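Local atomic coordinates of NOL1/NOP2/sun family protein (Enterococcus faecium, PDB entry 3M4X), a protein that probably methylates ribosomal RNA at cytosine C5, as a member of the NOL1/NOP2/sun (RsmB/RsmF) family of methyltransferases. Residues A[254-259]-A[299-304]. Numbering follows the deposited sequence.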
loop_
_atom_site.group_PDB
_atom_site.type_symbol
_atom_site.label_atom_id
_atom_site.label_comp_id
_atom_site.label_asym_id
_atom_site.label_seq_id
_atom_site.Cartn_x
_atom_site.Cartn_y
_atom_site.Cartn_z
ATOM N N PRO A 254 -23.574 -15.069 -0.678
ATOM C CA PRO A 254 -23.958 -14.973 0.737
ATOM C C PRO A 254 -23.121 -13.909 1.460
ATOM O O PRO A 254 -22.311 -14.241 2.327
ATOM C CB PRO A 254 -23.644 -16.376 1.287
ATOM C CG PRO A 254 -22.616 -16.947 0.350
ATOM C CD PRO A 254 -22.900 -16.343 -1.004
ATOM N N VAL A 255 -23.324 -12.645 1.109
ATOM C CA VAL A 255 -22.591 -11.543 1.736
ATOM C C VAL A 255 -23.531 -10.526 2.396
ATOM O O VAL A 255 -24.633 -10.283 1.916
ATOM C CB VAL A 255 -21.720 -10.788 0.714
ATOM C CG1 VAL A 255 -20.649 -11.703 0.140
ATOM C CG2 VAL A 255 -22.610 -10.184 -0.408
ATOM N N THR A 256 -23.080 -9.927 3.492
ATOM C CA THR A 256 -23.857 -8.913 4.181
ATOM C C THR A 256 -23.132 -7.576 4.097
ATOM O O THR A 256 -21.909 -7.519 4.206
ATOM C CB THR A 256 -24.095 -9.279 5.652
ATOM O OG1 THR A 256 -22.858 -9.673 6.245
ATOM C CG2 THR A 256 -25.083 -10.435 5.771
ATOM N N ILE A 257 -23.891 -6.507 3.875
ATOM C CA ILE A 257 -23.332 -5.162 3.906
ATOM C C ILE A 257 -23.071 -4.768 5.355
ATOM O O ILE A 257 -23.920 -4.946 6.224
ATOM C CB ILE A 257 -24.276 -4.100 3.276
ATOM C CG1 ILE A 257 -24.739 -4.515 1.876
ATOM C CG2 ILE A 257 -23.582 -2.734 3.248
ATOM C CD1 ILE A 257 -25.611 -3.450 1.159
ATOM N N GLU A 258 -21.901 -4.211 5.609
ATOM C CA GLU A 258 -21.488 -3.926 6.966
ATOM C C GLU A 258 -21.235 -2.431 7.199
ATOM O O GLU A 258 -20.948 -1.663 6.264
ATOM C CB GLU A 258 -20.227 -4.740 7.278
ATOM C CG GLU A 258 -20.254 -5.451 8.614
ATOM C CD GLU A 258 -21.119 -6.691 8.616
ATOM O OE1 GLU A 258 -21.234 -7.351 7.564
ATOM O OE2 GLU A 258 -21.678 -7.015 9.682
ATOM N N GLU A 259 -21.330 -2.020 8.457
ATOM C CA GLU A 259 -21.059 -0.637 8.815
ATOM C C GLU A 259 -19.571 -0.346 8.787
ATOM O O GLU A 259 -18.750 -1.219 9.060
ATOM C CB GLU A 259 -21.633 -0.325 10.187
ATOM C CG GLU A 259 -23.129 -0.555 10.241
ATOM C CD GLU A 259 -23.795 0.176 11.387
ATOM O OE1 GLU A 259 -23.145 0.360 12.443
ATOM O OE2 GLU A 259 -24.975 0.567 11.230
ATOM N N LYS A 299 -17.977 -2.136 2.730
ATOM C CA LYS A 299 -17.411 -3.281 3.451
ATOM C C LYS A 299 -18.459 -4.382 3.594
ATOM O O LYS A 299 -19.573 -4.122 4.028
ATOM C CB LYS A 299 -16.898 -2.874 4.834
ATOM C CG LYS A 299 -16.300 -4.030 5.622
ATOM C CD LYS A 299 -15.566 -3.551 6.881
ATOM C CE LYS A 299 -16.540 -2.949 7.873
ATOM N NZ LYS A 299 -15.948 -2.702 9.215
ATOM N N LEU A 300 -18.097 -5.609 3.237
ATOM C CA LEU A 300 -19.023 -6.736 3.313
ATOM C C LEU A 300 -18.403 -7.911 4.038
ATOM O O LEU A 300 -17.186 -8.065 4.046
ATOM C CB LEU A 300 -19.441 -7.184 1.904
ATOM C CG LEU A 300 -20.108 -6.068 1.093
ATOM C CD1 LEU A 300 -19.127 -5.482 0.070
ATOM C CD2 LEU A 300 -21.379 -6.586 0.415
ATOM N N THR A 301 -19.253 -8.742 4.635
ATOM C CA THR A 301 -18.824 -9.992 5.215
ATOM C C THR A 301 -19.307 -11.158 4.354
ATOM O O THR A 301 -20.468 -11.208 3.942
ATOM C CB THR A 301 -19.379 -10.164 6.630
ATOM O OG1 THR A 301 -18.867 -9.141 7.487
ATOM C CG2 THR A 301 -18.979 -11.508 7.190
ATOM N N PHE A 302 -18.409 -12.093 4.076
ATOM C CA PHE A 302 -18.753 -13.295 3.324
ATOM C C PHE A 302 -19.096 -14.440 4.283
ATOM O O PHE A 302 -18.346 -14.708 5.217
ATOM C CB PHE A 302 -17.566 -13.679 2.433
ATOM C CG PHE A 302 -17.704 -15.000 1.751
ATOM C CD1 PHE A 302 -18.599 -15.169 0.704
ATOM C CD2 PHE A 302 -16.921 -16.080 2.148
ATOM C CE1 PHE A 302 -18.710 -16.386 0.055
ATOM C CE2 PHE A 302 -17.041 -17.296 1.519
ATOM C CZ PHE A 302 -17.936 -17.449 0.465
ATOM N N HIS A 303 -20.226 -15.112 4.053
ATOM C CA HIS A 303 -20.681 -16.163 4.963
ATOM C C HIS A 303 -20.668 -17.559 4.360
ATOM O O HIS A 303 -21.091 -18.533 4.996
ATOM C CB HIS A 303 -22.069 -15.825 5.509
ATOM C CG HIS A 303 -22.107 -14.519 6.239
ATOM N ND1 HIS A 303 -21.827 -14.413 7.584
ATOM C CD2 HIS A 303 -22.344 -13.259 5.802
ATOM C CE1 HIS A 303 -21.911 -13.145 7.951
ATOM N NE2 HIS A 303 -22.222 -12.426 6.887
ATOM N N GLY A 304 -20.181 -17.664 3.133
ATOM C CA GLY A 304 -20.092 -18.958 2.489
ATOM C C GLY A 304 -18.871 -19.713 2.976
ATOM O O GLY A 304 -18.205 -19.303 3.938
HETATM O O HOH W 1 -20.289 -0.811 3.744
#
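Thr256 and Thr301 form the central hydrogen-bonded pair of two antiparallel strands, 255-258 and 299-302, their axes 149° apart in direction; Thr256 N gives to Thr301 O at 2.9 Å and Thr301 N gives back to Thr256 O. Beyond them the pairing continues from His303 N to Pro254 O at 2.8 Å, and Glu258 N reaches Lys299 O at the other end, where a water also sits between Lys299 N and Glu258 O.

The polar face, with Thr256, Thr301 and Glu258, carries two side-chain bonds across the strands. Thr256 OG1 lies between its own backbone N and carbonyl carbon (chi1 48°), within 2.9 Å of His303 NE2; the bond lies in the plane of the imidazole, and either partner could be the donor. Beside it, Thr301 OG1 donates to Glu258 OE1 at 3.0 Å, coming down on the carboxylate from above its plane, and is also hydrogen-bonded to Gln229. The Glu258 chain bends at chi2 (76°), which turns its CD back along the strand toward the threonines.

The other face is apolar. Val255 CG2 packs against Leu300 CD2 at 3.9 Å, and Ile257 CG1 meets the same methyl. Val255 CG1 reaches the Phe302 ring at its edge, while Gly304 N lies 3.4 Å above the centre of one ring face.

Leu300 and Ile257 turn this apolar face onto helix 243-252, touching Leu249, Ile246 and Val250. Backbone bonds of Leu300 with Leu230 and of Phe302 with Gly228 join strand 295-302 to 228-234 on its other side. This antiparallel strand, inserted between 228-234 and 255-258, matches the 5-7-6 end of the class I methyltransferase sheet, with helix 243-252 leading through a two-residue link into strand 255-258.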